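Local coordinates for allergen Bos d 2 (PDB 4WFV), which probably carries pheromones as a secreted lipocalin of cattle, and is a major allergen of cow dander, at residues Y20-N25 / E129-L134; Y78-E81 / T85-L88; V99-N104 / I110-E115. One frame throughout, in Å; residues are numbered along the deposited sequence.

In the fold
From the N terminus the chain first lays down strand 17-23, which holds one side of contact 1. The other side comes more than a hundred residues later, on helix 125-137. Nearly the whole lipocalin barrel is built inside this long loop. Contacts 2 and 3 are nested in it, one after the other, and do not cross. Contact 2 closes the hairpin of strands 77-81 and 85-93. Contact 3 closes the hairpin of strands 97-105 and 110-118. Strands 85-93 and 97-105 join these hairpins side by side in the sheet. Strand 110-118 then pairs with strand 17-23, so contact 3 touches contact 1, where the helix lies against the barrel.

Contact 1: residues Y20-N25 / E129-L134; sequences YAAADN and EKYQQL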
ATOM      1  N   TYR A  20      -0.358   3.167   7.772  1.00  6.56           N
ATOM      2  CA  TYR A  20      -1.128   2.010   8.208  1.00  6.67           C
ATOM      3  C   TYR A  20      -1.196   0.944   7.132  1.00  7.02           C
ATOM      4  O   TYR A  20      -1.089   1.214   5.934  1.00  7.16           O
ATOM      5  CB  TYR A  20      -2.578   2.407   8.521  1.00  7.60           C
ATOM      6  CG  TYR A  20      -2.738   3.374   9.667  1.00  8.25           C
ATOM      7  CD1 TYR A  20      -2.555   2.967  10.974  1.00  8.29           C
ATOM      8  CD2 TYR A  20      -3.111   4.697   9.434  1.00  8.63           C
ATOM      9  CE1 TYR A  20      -2.706   3.862  12.037  1.00  9.29           C
ATOM     10  CE2 TYR A  20      -3.249   5.600  10.477  1.00  9.52           C
ATOM     11  CZ  TYR A  20      -3.064   5.174  11.772  1.00 11.01           C
ATOM     12  OH  TYR A  20      -3.205   6.059  12.813  1.00 13.02           O
ATOM     13  N   ALA A  21      -1.431  -0.281   7.586  1.00  6.49           N
ATOM     14  CA  ALA A  21      -1.865  -1.352   6.696  1.00  6.21           C
ATOM     15  C   ALA A  21      -2.948  -2.121   7.422  1.00  7.19           C
ATOM     16  O   ALA A  21      -3.017  -2.091   8.650  1.00  8.85           O
ATOM     17  CB  ALA A  21      -0.714  -2.276   6.321  1.00  7.46           C
ATOM     18  N   ALA A  22      -3.793  -2.808   6.664  1.00  6.30           N
ATOM     19  CA  ALA A  22      -4.848  -3.628   7.256  1.00  5.32           C
ATOM     20  C   ALA A  22      -5.088  -4.788   6.323  1.00  6.33           C
ATOM     21  O   ALA A  22      -4.973  -4.639   5.114  1.00  7.77           O
ATOM     22  CB  ALA A  22      -6.145  -2.804   7.440  1.00  7.17           C
ATOM     23  N   ALA A  23      -5.415  -5.955   6.877  1.00  6.90           N
ATOM     24  CA  ALA A  23      -5.613  -7.141   6.044  1.00  6.48           C
ATOM     25  C   ALA A  23      -6.550  -8.104   6.723  1.00  7.73           C
ATOM     26  O   ALA A  23      -6.646  -8.113   7.946  1.00  9.57           O
ATOM     27  CB  ALA A  23      -4.261  -7.841   5.774  1.00  8.28           C
ATOM     28  N   ASP A  24      -7.227  -8.932   5.930  1.00  8.40           N
ATOM     29  CA  ASP A  24      -8.063  -9.956   6.538  1.00  9.66           C
ATOM     30  C   ASP A  24      -7.203 -11.080   7.109  1.00 11.62           C
ATOM     31  O   ASP A  24      -7.547 -11.655   8.140  1.00 15.33           O
ATOM     32  CB  ASP A  24      -9.193 -10.438   5.605  1.00  8.50           C
ATOM     33  CG  ASP A  24      -8.709 -10.939   4.246  1.00 10.20           C
ATOM     34  OD1 ASP A  24      -7.494 -10.990   3.972  1.00  9.69           O
ATOM     35  OD2 ASP A  24      -9.588 -11.335   3.451  1.00 15.22           O
ATOM     36  N   ASN A  25      -6.074 -11.368   6.466  1.00  9.26           N
ATOM     37  CA  ASN A  25      -5.088 -12.296   7.013  1.00 10.15           C
ATOM     38  C   ASN A  25      -3.967 -11.516   7.678  1.00  9.46           C
ATOM     39  O   ASN A  25      -3.015 -11.096   7.019  1.00  9.34           O
ATOM     40  CB  ASN A  25      -4.520 -13.185   5.904  1.00  9.33           C
ATOM     41  CG  ASN A  25      -5.561 -14.114   5.323  1.00 11.26           C
ATOM     42  OD1 ASN A  25      -6.404 -14.641   6.047  1.00 14.38           O
ATOM     43  ND2 ASN A  25      -5.513 -14.314   4.019  1.00 10.50           N
ATOM     44  N   GLU A 129     -10.670   8.277   9.385  1.00  7.14           N
ATOM     45  CA  GLU A 129     -12.072   7.929   9.140  1.00  8.61           C
ATOM     46  C   GLU A 129     -12.253   7.477   7.693  1.00  6.56           C
ATOM     47  O   GLU A 129     -12.897   6.455   7.433  1.00  8.17           O
ATOM     48  CB  GLU A 129     -12.981   9.121   9.466  1.00  8.74           C
ATOM     49  CG  GLU A 129     -14.478   8.788   9.520  1.00 10.95           C
ATOM     50  CD  GLU A 129     -15.184   8.814   8.177  1.00 12.88           C
ATOM     51  OE1 GLU A 129     -14.658   9.352   7.186  1.00 13.23           O
ATOM     52  OE2 GLU A 129     -16.320   8.288   8.119  1.00 25.99           O
ATOM     53  N   LYS A 130     -11.689   8.224   6.748  1.00  7.57           N
ATOM     54  CA  LYS A 130     -11.761   7.843   5.336  1.00  8.61           C
ATOM     55  C   LYS A 130     -11.101   6.486   5.096  1.00  6.42           C
ATOM     56  O   LYS A 130     -11.664   5.630   4.395  1.00  8.11           O
ATOM     57  CB  LYS A 130     -11.098   8.909   4.462  1.00  9.69           C
ATOM     58  CG  LYS A 130     -11.899  10.190   4.320  1.00 18.50           C
ATOM     59  CD  LYS A 130     -11.093  11.265   3.597  1.00 20.73           C
ATOM     60  CE  LYS A 130     -11.877  12.568   3.506  1.00 27.05           C
ATOM     61  NZ  LYS A 130     -11.007  13.731   3.189  1.00 32.31           N
ATOM     62  N   TYR A 131      -9.910   6.291   5.660  1.00  6.89           N
ATOM     63  CA  TYR A 131      -9.210   5.019   5.509  1.00  6.74           C
ATOM     64  C   TYR A 131     -10.052   3.840   6.022  1.00  7.47           C
ATOM     65  O   TYR A 131     -10.186   2.824   5.349  1.00  6.62           O
ATOM     66  CB  TYR A 131      -7.857   5.091   6.229  1.00  7.45           C
ATOM     67  CG  TYR A 131      -7.061   3.819   6.156  1.00  5.30           C
ATOM     68  CD1 TYR A 131      -6.663   3.292   4.934  1.00  7.03           C
ATOM     69  CD2 TYR A 131      -6.711   3.144   7.311  1.00  6.08           C
ATOM     70  CE1 TYR A 131      -5.933   2.116   4.870  1.00  7.11           C
ATOM     71  CE2 TYR A 131      -5.989   1.972   7.257  1.00  6.92           C
ATOM     72  CZ  TYR A 131      -5.612   1.458   6.039  1.00  6.05           C
ATOM     73  OH  TYR A 131      -4.881   0.285   5.993  1.00  7.89           O
ATOM     74  N   GLN A 132     -10.615   3.991   7.213  1.00  7.23           N
ATOM     75  CA  GLN A 132     -11.415   2.923   7.807  1.00  7.26           C
ATOM     76  C   GLN A 132     -12.705   2.651   7.038  1.00  8.95           C
ATOM     77  O   GLN A 132     -13.107   1.502   6.910  1.00  8.82           O
ATOM     78  CB  GLN A 132     -11.674   3.208   9.288  1.00  8.72           C
ATOM     79  CG  GLN A 132     -10.382   3.155  10.105  1.00 11.23           C
ATOM     80  CD  GLN A 132     -10.592   3.117  11.599  1.00 15.62           C
ATOM     81  OE1 GLN A 132     -11.708   3.261  12.092  1.00 25.14           O
ATOM     82  NE2 GLN A 132      -9.503   2.935  12.336  1.00 22.50           N
ATOM     83  N   GLN A 133     -13.317   3.691   6.480  1.00  8.30           N
ATOM     84  CA  GLN A 133     -14.493   3.497   5.644  1.00  9.25           C
ATOM     85  C   GLN A 133     -14.137   2.744   4.358  1.00  9.43           C
ATOM     86  O   GLN A 133     -14.864   1.838   3.927  1.00 10.11           O
ATOM     87  CB  GLN A 133     -15.143   4.842   5.322  1.00 10.81           C
ATOM     88  CG  GLN A 133     -16.410   4.715   4.491  1.00 19.47           C
ATOM     89  CD  GLN A 133     -17.514   3.981   5.226  1.00 24.26           C
ATOM     90  OE1 GLN A 133     -17.640   4.083   6.449  1.00 25.94           O
ATOM     91  NE2 GLN A 133     -18.318   3.228   4.484  1.00 32.87           N
ATOM     92  N   LEU A 134     -13.013   3.105   3.745  1.00  8.77           N
ATOM     93  CA  LEU A 134     -12.567   2.406   2.540  1.00  8.46           C
ATOM     94  C   LEU A 134     -12.284   0.932   2.833  1.00  9.16           C
ATOM     95  O   LEU A 134     -12.596   0.050   2.025  1.00 10.02           O
ATOM     96  CB  LEU A 134     -11.324   3.074   1.951  1.00  9.60           C
ATOM     97  CG  LEU A 134     -11.536   4.470   1.366  1.00  9.61           C
ATOM     98  CD1 LEU A 134     -10.197   5.192   1.254  1.00 10.89           C
ATOM     99  CD2 LEU A 134     -12.250   4.412   0.027  1.00 13.41           C
TER
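The buried Tyr131 OH is hydrogen-bonded to Thr114 OG1 of strand 110-118 and abuts the backbone between Ala21 and Ala22. Tyr131 OH lies 3.4 Å from Ala21 C and 3.3 Å from Ala22 N, but the angle at this N-H is too poor for a hydrogen bond. Ala22 CB closes in on Tyr131 OH at 3.6 Å. The small methyl lets the ring end come right up to the strand. Tyr131 CG is anti to the backbone N (chi1 179°), and the ring points at strand 17-23. Tyr20 meets it with its root: Tyr20 CB packs on Tyr131 CE2 at 3.7 Å. The two ring planes are nearly parallel, 18° apart, but offset so far that the rings hardly cover each other. The Tyr20 ring meets that of Phe123, and its side chain also touches Leu128. The contact is mostly apolar, with Tyr131 reaching across from the helix. The axes of 129-134 and 20-23 run 19° from parallel and 10.6 Å apart at their closest. This is the lipocalin arrangement of a C-terminal helix packed on the outside of the barrel. Tyr131 also touches Met97 and Val99 of strand 97-105, and Ala22 is backbone hydrogen-bonded to Thr114.

Contact 2: residues Y78-E81 / T85-L88; sequences YVLE and TNTL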
ATOM      1  N   TYR A  78      -3.584  -2.310 -10.969  1.00 10.57           N
ATOM      2  CA  TYR A  78      -2.287  -2.742 -11.476  1.00 11.11           C
ATOM      3  C   TYR A  78      -1.991  -4.164 -11.026  1.00 11.23           C
ATOM      4  O   TYR A  78      -2.565  -4.641 -10.050  1.00 12.79           O
ATOM      5  CB  TYR A  78      -1.188  -1.802 -10.970  1.00 10.29           C
ATOM      6  CG  TYR A  78      -1.369  -0.388 -11.453  1.00 11.04           C
ATOM      7  CD1 TYR A  78      -2.276   0.470 -10.835  1.00 12.44           C
ATOM      8  CD2 TYR A  78      -0.650   0.084 -12.536  1.00 11.25           C
ATOM      9  CE1 TYR A  78      -2.458   1.773 -11.289  1.00 11.43           C
ATOM     10  CE2 TYR A  78      -0.829   1.378 -12.999  1.00 12.58           C
ATOM     11  CZ  TYR A  78      -1.726   2.211 -12.366  1.00 11.77           C
ATOM     12  OH  TYR A  78      -1.900   3.500 -12.836  1.00 13.31           O
ATOM     13  N   VAL A  79      -1.107  -4.842 -11.751  1.00 10.31           N
ATOM     14  CA  VAL A  79      -0.679  -6.184 -11.366  1.00  9.78           C
ATOM     15  C   VAL A  79       0.817  -6.212 -11.109  1.00 10.33           C
ATOM     16  O   VAL A  79       1.598  -5.582 -11.825  1.00 10.65           O
ATOM     17  CB  VAL A  79      -1.022  -7.211 -12.464  1.00 10.37           C
ATOM     18  CG1 VAL A  79      -0.419  -8.576 -12.147  1.00 12.12           C
ATOM     19  CG2 VAL A  79      -2.525  -7.338 -12.598  1.00 15.29           C
ATOM     20  N   LEU A  80       1.231  -6.935 -10.076  1.00 11.01           N
ATOM     21  CA  LEU A  80       2.653  -7.166  -9.863  1.00 13.85           C
ATOM     22  C   LEU A  80       2.897  -8.461  -9.109  1.00 11.68           C
ATOM     23  O   LEU A  80       2.061  -8.896  -8.302  1.00 11.52           O
ATOM     24  CB  LEU A  80       3.313  -5.997  -9.141  1.00 19.30           C
ATOM     25  CG  LEU A  80       2.919  -5.746  -7.691  1.00 18.59           C
ATOM     26  CD1 LEU A  80       4.046  -5.016  -6.971  1.00 26.05           C
ATOM     27  CD2 LEU A  80       1.619  -4.972  -7.603  1.00 22.53           C
ATOM     28  N   GLU A  81       4.036  -9.082  -9.398  1.00 12.24           N
ATOM     29  CA  GLU A  81       4.462 -10.277  -8.688  1.00 10.39           C
ATOM     30  C   GLU A  81       5.345  -9.891  -7.521  1.00 13.14           C
ATOM     31  O   GLU A  81       6.387  -9.259  -7.699  1.00 14.08           O
ATOM     32  CB  GLU A  81       5.249 -11.219  -9.610  1.00 15.22           C
ATOM     33  CG  GLU A  81       4.414 -11.998 -10.591  1.00 22.29           C
ATOM     34  CD  GLU A  81       3.402 -12.881  -9.904  1.00 17.13           C
ATOM     35  OE1 GLU A  81       3.790 -13.685  -9.029  1.00 28.63           O
ATOM     36  OE2 GLU A  81       2.215 -12.751 -10.241  1.00 29.20           O
ATOM     37  N   THR A  85       0.974 -13.312  -6.447  1.00  8.20           N
ATOM     38  CA  THR A  85       0.452 -12.438  -7.477  1.00  7.90           C
ATOM     39  C   THR A  85      -0.512 -11.452  -6.854  1.00  9.94           C
ATOM     40  O   THR A  85      -1.409 -11.832  -6.100  1.00 10.03           O
ATOM     41  CB  THR A  85      -0.238 -13.250  -8.569  1.00 10.02           C
ATOM     42  OG1 THR A  85       0.701 -14.188  -9.105  1.00 12.49           O
ATOM     43  CG2 THR A  85      -0.719 -12.337  -9.687  1.00 11.78           C
ATOM     44  N   ASN A  86      -0.298 -10.181  -7.163  1.00  8.22           N
ATOM     45  CA  ASN A  86      -1.058  -9.098  -6.570  1.00  7.81           C
ATOM     46  C   ASN A  86      -1.790  -8.275  -7.597  1.00  8.72           C
ATOM     47  O   ASN A  86      -1.251  -7.967  -8.657  1.00 10.81           O
ATOM     48  CB  ASN A  86      -0.102  -8.139  -5.869  1.00  9.21           C
ATOM     49  CG  ASN A  86       0.714  -8.808  -4.800  1.00  8.70           C
ATOM     50  OD1 ASN A  86       0.247  -8.975  -3.681  1.00 10.89           O
ATOM     51  ND2 ASN A  86       1.951  -9.169  -5.126  1.00 10.00           N
ATOM     52  N   THR A  87      -3.001  -7.867  -7.252  1.00  8.28           N
ATOM     53  CA  THR A  87      -3.545  -6.669  -7.870  1.00  9.23           C
ATOM     54  C   THR A  87      -3.414  -5.558  -6.853  1.00  9.85           C
ATOM     55  O   THR A  87      -3.551  -5.785  -5.651  1.00 11.39           O
ATOM     56  CB  THR A  87      -5.003  -6.814  -8.316  1.00 10.64           C
ATOM     57  OG1 THR A  87      -5.809  -7.294  -7.236  1.00 12.28           O
ATOM     58  CG2 THR A  87      -5.100  -7.779  -9.500  1.00 15.64           C
ATOM     59  N   LEU A  88      -3.103  -4.368  -7.346  1.00  9.64           N
ATOM     60  CA  LEU A  88      -2.990  -3.181  -6.513  1.00  8.16           C
ATOM     61  C   LEU A  88      -3.785  -2.071  -7.169  1.00 11.04           C
ATOM     62  O   LEU A  88      -3.502  -1.683  -8.301  1.00 10.46           O
ATOM     63  CB  LEU A  88      -1.520  -2.765  -6.357  1.00 10.95           C
ATOM     64  CG  LEU A  88      -1.220  -1.565  -5.449  1.00 11.27           C
ATOM     65  CD1 LEU A  88       0.178  -1.684  -4.865  1.00 14.67           C
ATOM     66  CD2 LEU A  88      -1.398  -0.233  -6.169  1.00 14.32           C
TER
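Leu80 and Asn86 face each other on one side of the sheet, their side chains crossing at a slant. Leu80 CG sits between its backbone N and carbonyl carbon (chi1 68°). From there the CD2 branch leans over the neighbouring strand. Leu80 CD2 lies 4.0 Å from Asn86 CB and equally far from Leu88 CB, so one methyl spans two residues. Asn86 brings its amide nitrogen to Leu80 O. Leu80 O takes Asn86 N at 2.9 Å, close to the line of its C=O bond. Leu80 O also takes Asn86 ND2 at 3.2 Å, from above the carbonyl plane but within the plane of the amide. ND2 has a second acceptor in Phe82 O, and Asn86 OD1 accepts from Asn104 ND2. Tyr78 shares this face. Its ring presents an edge to Leu88 O, with Tyr78 CD1 at 3.5 Å, and its OH bonds to Cys48 O. On the reverse face Val79 CG2 and Thr87 CG2 meet at 4.1 Å. The Glu81 OE2 to Thr85 OG1 distance is so short that its detail is doubtful. Backbone bonds at Tyr78-Leu88 and Leu80-Asn86 close this antiparallel beta hairpin of the lipocalin barrel. The face with Tyr78, Leu80, Asn86 and Leu88 is consistent with its interior. The Asn86 amide is held at both its nitrogen and its oxygen, which should fix its rotation; its OD1 bond ties the hairpin to strand 97-105.

Contact 3: residues V99-N104 / I110-E115; sequences VTYVEN and ITKMTE
Tyr101 lies across Lys112, Met113 and Thr114 of the partner strand. At CB the side chain turns so that CG stands opposite the backbone N (chi1 171°), and the ring slants off the sheet and forward, toward Lys112. CD1 meets the strand first. Tyr101 CD1 lies 3.4 Å from Met113 O, which approaches the ring obliquely, and 4.0 Å from Thr114 CG2 at the ring edge. CE1 also comes near Met113 O, and CZ comes near Lys112 NZ. At the tip, Tyr101 OH has two charged neighbours. Tyr101 OH accepts from Lys112 NZ at 2.9 Å and donates to Glu103 OE2 at 2.6 Å, using the carboxylate lone pair that points away from the other oxygen. Lys112 bends at its last two torsions to curl its amine round to the hydroxyl, and the amine also bonds to Arg138 O. Lys112 NZ and Glu103 OE2 stay 4.3 Å apart, too far for a salt bridge.

The other face carries Thr100, Val102, Asn104, Thr111, Met113 and Glu115, and is consistent with the inside of the lipocalin barrel. Val102 and Met113 lie side by side, with Val102 CB 3.6 Å from Met113 CG. Thr100 OG1 donates to Glu115 OE1 at 2.8 Å, and the same carboxylate oxygen bonds to Tyr39 OH. A water joins Asn104 OD1 to Thr111 OG1. Asn104 ND2 bonds to Asn86 OD1, and Thr111 OG1 to Asn25 ND2. The backbone ladder is regular, and the bond from Val102 N to Met113 O is almost straight at 176°.

The chemistry thus differs between the faces. On that of Tyr101, one phenol bridges a lysine and a glutamate by two hydrogen bonds. On the face of Thr100 and Glu115, probably the inner one, two hydroxyls hold Glu115 OE1, which probably eases the cost of burying it.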
ATOM      1  N   VAL A  99      -4.476   5.785  -0.654  1.00  7.53           N
ATOM      2  CA  VAL A  99      -4.895   4.475  -0.147  1.00  5.99           C
ATOM      3  C   VAL A  99      -4.889   3.463  -1.284  1.00  6.66           C
ATOM      4  O   VAL A  99      -5.472   3.709  -2.341  1.00  8.62           O
ATOM      5  CB  VAL A  99      -6.295   4.511   0.504  1.00  7.27           C
ATOM      6  CG1 VAL A  99      -6.647   3.140   1.072  1.00  7.19           C
ATOM      7  CG2 VAL A  99      -6.346   5.546   1.625  1.00  6.82           C
ATOM      8  N   THR A 100      -4.222   2.335  -1.062  1.00  6.23           N
ATOM      9  CA  THR A 100      -4.225   1.225  -2.007  1.00  6.78           C
ATOM     10  C   THR A 100      -5.107   0.111  -1.484  1.00  7.75           C
ATOM     11  O   THR A 100      -5.285  -0.041  -0.273  1.00  7.77           O
ATOM     12  CB  THR A 100      -2.823   0.623  -2.219  1.00  8.54           C
ATOM     13  OG1 THR A 100      -2.385  -0.007  -1.004  1.00 10.05           O
ATOM     14  CG2 THR A 100      -1.830   1.690  -2.642  1.00 10.56           C
ATOM     15  N   TYR A 101      -5.659  -0.667  -2.412  1.00  8.32           N
ATOM     16  CA  TYR A 101      -6.350  -1.901  -2.088  1.00  8.86           C
ATOM     17  C   TYR A 101      -5.647  -3.008  -2.853  1.00  8.51           C
ATOM     18  O   TYR A 101      -5.504  -2.938  -4.072  1.00  9.35           O
ATOM     19  CB  TYR A 101      -7.832  -1.837  -2.470  1.00  9.63           C
ATOM     20  CG  TYR A 101      -8.526  -3.173  -2.345  1.00  9.81           C
ATOM     21  CD1 TYR A 101      -8.731  -3.762  -1.099  1.00 11.18           C
ATOM     22  CD2 TYR A 101      -8.945  -3.869  -3.472  1.00 10.41           C
ATOM     23  CE1 TYR A 101      -9.351  -4.996  -0.977  1.00  9.72           C
ATOM     24  CE2 TYR A 101      -9.571  -5.116  -3.358  1.00 12.06           C
ATOM     25  CZ  TYR A 101      -9.766  -5.666  -2.106  1.00 11.75           C
ATOM     26  OH  TYR A 101     -10.374  -6.894  -1.978  1.00 13.43           O
ATOM     27  N   VAL A 102      -5.180  -4.012  -2.127  1.00  8.06           N
ATOM     28  CA  VAL A 102      -4.396  -5.088  -2.705  1.00  8.54           C
ATOM     29  C   VAL A 102      -5.092  -6.417  -2.472  1.00  6.77           C
ATOM     30  O   VAL A 102      -5.571  -6.688  -1.363  1.00  9.77           O
ATOM     31  CB  VAL A 102      -3.001  -5.124  -2.057  1.00  8.04           C
ATOM     32  CG1 VAL A 102      -2.240  -6.384  -2.453  1.00 10.70           C
ATOM     33  CG2 VAL A 102      -2.223  -3.854  -2.401  1.00 10.67           C
ATOM     34  N   GLU A 103      -5.168  -7.231  -3.520  1.00  7.18           N
ATOM     35  CA  GLU A 103      -5.533  -8.635  -3.360  1.00  7.63           C
ATOM     36  C   GLU A 103      -4.305  -9.458  -3.712  1.00  7.77           C
ATOM     37  O   GLU A 103      -3.788  -9.398  -4.833  1.00  9.24           O
ATOM     38  CB  GLU A 103      -6.736  -9.023  -4.236  1.00  9.05           C
ATOM     39  CG  GLU A 103      -7.997  -8.257  -3.880  1.00 11.73           C
ATOM     40  CD  GLU A 103      -9.253  -8.828  -4.509  1.00 17.24           C
ATOM     41  OE1 GLU A 103      -9.141  -9.659  -5.442  1.00 23.71           O
ATOM     42  OE2 GLU A 103     -10.356  -8.437  -4.068  1.00 15.54           O
ATOM     43  N   ASN A 104      -3.812 -10.201  -2.731  1.00  7.18           N
ATOM     44  CA  ASN A 104      -2.642 -11.044  -2.919  1.00  8.46           C
ATOM     45  C   ASN A 104      -3.058 -12.507  -2.910  1.00  7.42           C
ATOM     46  O   ASN A 104      -3.867 -12.922  -2.086  1.00  8.27           O
ATOM     47  CB  ASN A 104      -1.625 -10.781  -1.803  1.00  7.49           C
ATOM     48  CG  ASN A 104      -0.503 -11.802  -1.766  1.00  7.45           C
ATOM     49  OD1 ASN A 104      -0.616 -12.841  -1.109  1.00  9.04           O
ATOM     50  ND2 ASN A 104       0.595 -11.502  -2.445  1.00  8.32           N
ATOM     51  N   ILE A 110      -6.100 -16.206  -0.462  1.00  8.79           N
ATOM     52  CA  ILE A 110      -6.275 -14.854  -0.975  1.00  8.67           C
ATOM     53  C   ILE A 110      -6.307 -13.921   0.219  1.00  9.83           C
ATOM     54  O   ILE A 110      -7.047 -14.159   1.168  1.00 10.54           O
ATOM     55  CB  ILE A 110      -7.587 -14.705  -1.737  1.00  8.78           C
ATOM     56  CG1 ILE A 110      -7.563 -15.631  -2.954  1.00 12.35           C
ATOM     57  CG2 ILE A 110      -7.754 -13.261  -2.206  1.00 10.61           C
ATOM     58  CD1 ILE A 110      -8.910 -15.824  -3.609  1.00 14.52           C
ATOM     59  N   THR A 111      -5.490 -12.872   0.176  1.00  7.98           N
ATOM     60  CA  THR A 111      -5.462 -11.869   1.228  1.00  8.12           C
ATOM     61  C   THR A 111      -5.962 -10.556   0.661  1.00  8.42           C
ATOM     62  O   THR A 111      -5.498 -10.095  -0.389  1.00  9.84           O
ATOM     63  CB  THR A 111      -4.043 -11.688   1.765  1.00  8.13           C
ATOM     64  OG1 THR A 111      -3.613 -12.916   2.358  1.00  9.02           O
ATOM     65  CG2 THR A 111      -3.995 -10.573   2.829  1.00  9.01           C
ATOM     66  N   LYS A 112      -6.936  -9.971   1.343  1.00  8.00           N
ATOM     67  CA  LYS A 112      -7.442  -8.654   0.993  1.00  7.58           C
ATOM     68  C   LYS A 112      -6.848  -7.654   1.964  1.00  8.41           C
ATOM     69  O   LYS A 112      -6.948  -7.827   3.172  1.00  8.20           O
ATOM     70  CB  LYS A 112      -8.962  -8.655   1.099  1.00  9.60           C
ATOM     71  CG  LYS A 112      -9.633  -9.615   0.114  1.00 10.93           C
ATOM     72  CD  LYS A 112     -11.006 -10.063   0.607  1.00 14.63           C
ATOM     73  CE  LYS A 112     -11.925  -8.897   0.915  1.00 21.83           C
ATOM     74  NZ  LYS A 112     -12.364  -8.189  -0.314  1.00 21.02           N
ATOM     75  N   MET A 113      -6.196  -6.621   1.442  1.00  6.32           N
ATOM     76  CA  MET A 113      -5.527  -5.666   2.321  1.00  7.27           C
ATOM     77  C   MET A 113      -5.558  -4.250   1.763  1.00  8.17           C
ATOM     78  O   MET A 113      -5.827  -4.016   0.586  1.00  7.95           O
ATOM     79  CB  MET A 113      -4.085  -6.103   2.607  1.00 12.86           C
ATOM     80  CG  MET A 113      -3.179  -6.049   1.416  1.00 11.78           C
ATOM     81  SD  MET A 113      -1.465  -6.415   1.857  1.00 13.54           S
ATOM     82  CE  MET A 113      -0.910  -4.902   2.625  1.00 13.58           C
ATOM     83  N   THR A 114      -5.314  -3.300   2.650  1.00  5.61           N
ATOM     84  CA  THR A 114      -5.132  -1.924   2.214  1.00  6.60           C
ATOM     85  C   THR A 114      -3.882  -1.353   2.828  1.00  6.85           C
ATOM     86  O   THR A 114      -3.370  -1.872   3.829  1.00  6.87           O
ATOM     87  CB  THR A 114      -6.300  -1.016   2.641  1.00  6.84           C
ATOM     88  OG1 THR A 114      -6.405  -1.034   4.070  1.00  7.58           O
ATOM     89  CG2 THR A 114      -7.628  -1.458   1.981  1.00  9.08           C
ATOM     90  N   GLU A 115      -3.401  -0.276   2.213  1.00  6.77           N
ATOM     91  CA  GLU A 115      -2.285   0.491   2.742  1.00  7.23           C
ATOM     92  C   GLU A 115      -2.669   1.957   2.758  1.00  7.03           C
ATOM     93  O   GLU A 115      -3.254   2.477   1.785  1.00  7.76           O
ATOM     94  CB  GLU A 115      -1.042   0.295   1.872  1.00  7.86           C
ATOM     95  CG  GLU A 115      -0.584  -1.158   1.856  1.00  8.85           C
ATOM     96  CD  GLU A 115       0.396  -1.462   0.749  1.00 10.18           C
ATOM     97  OE1 GLU A 115       0.188  -0.997  -0.382  1.00 10.21           O
ATOM     98  OE2 GLU A 115       1.386  -2.171   1.026  1.00 10.69           O
TER
HETATM   99  O   HOH W   1      -2.320 -14.363   0.414  1.00  8.87           O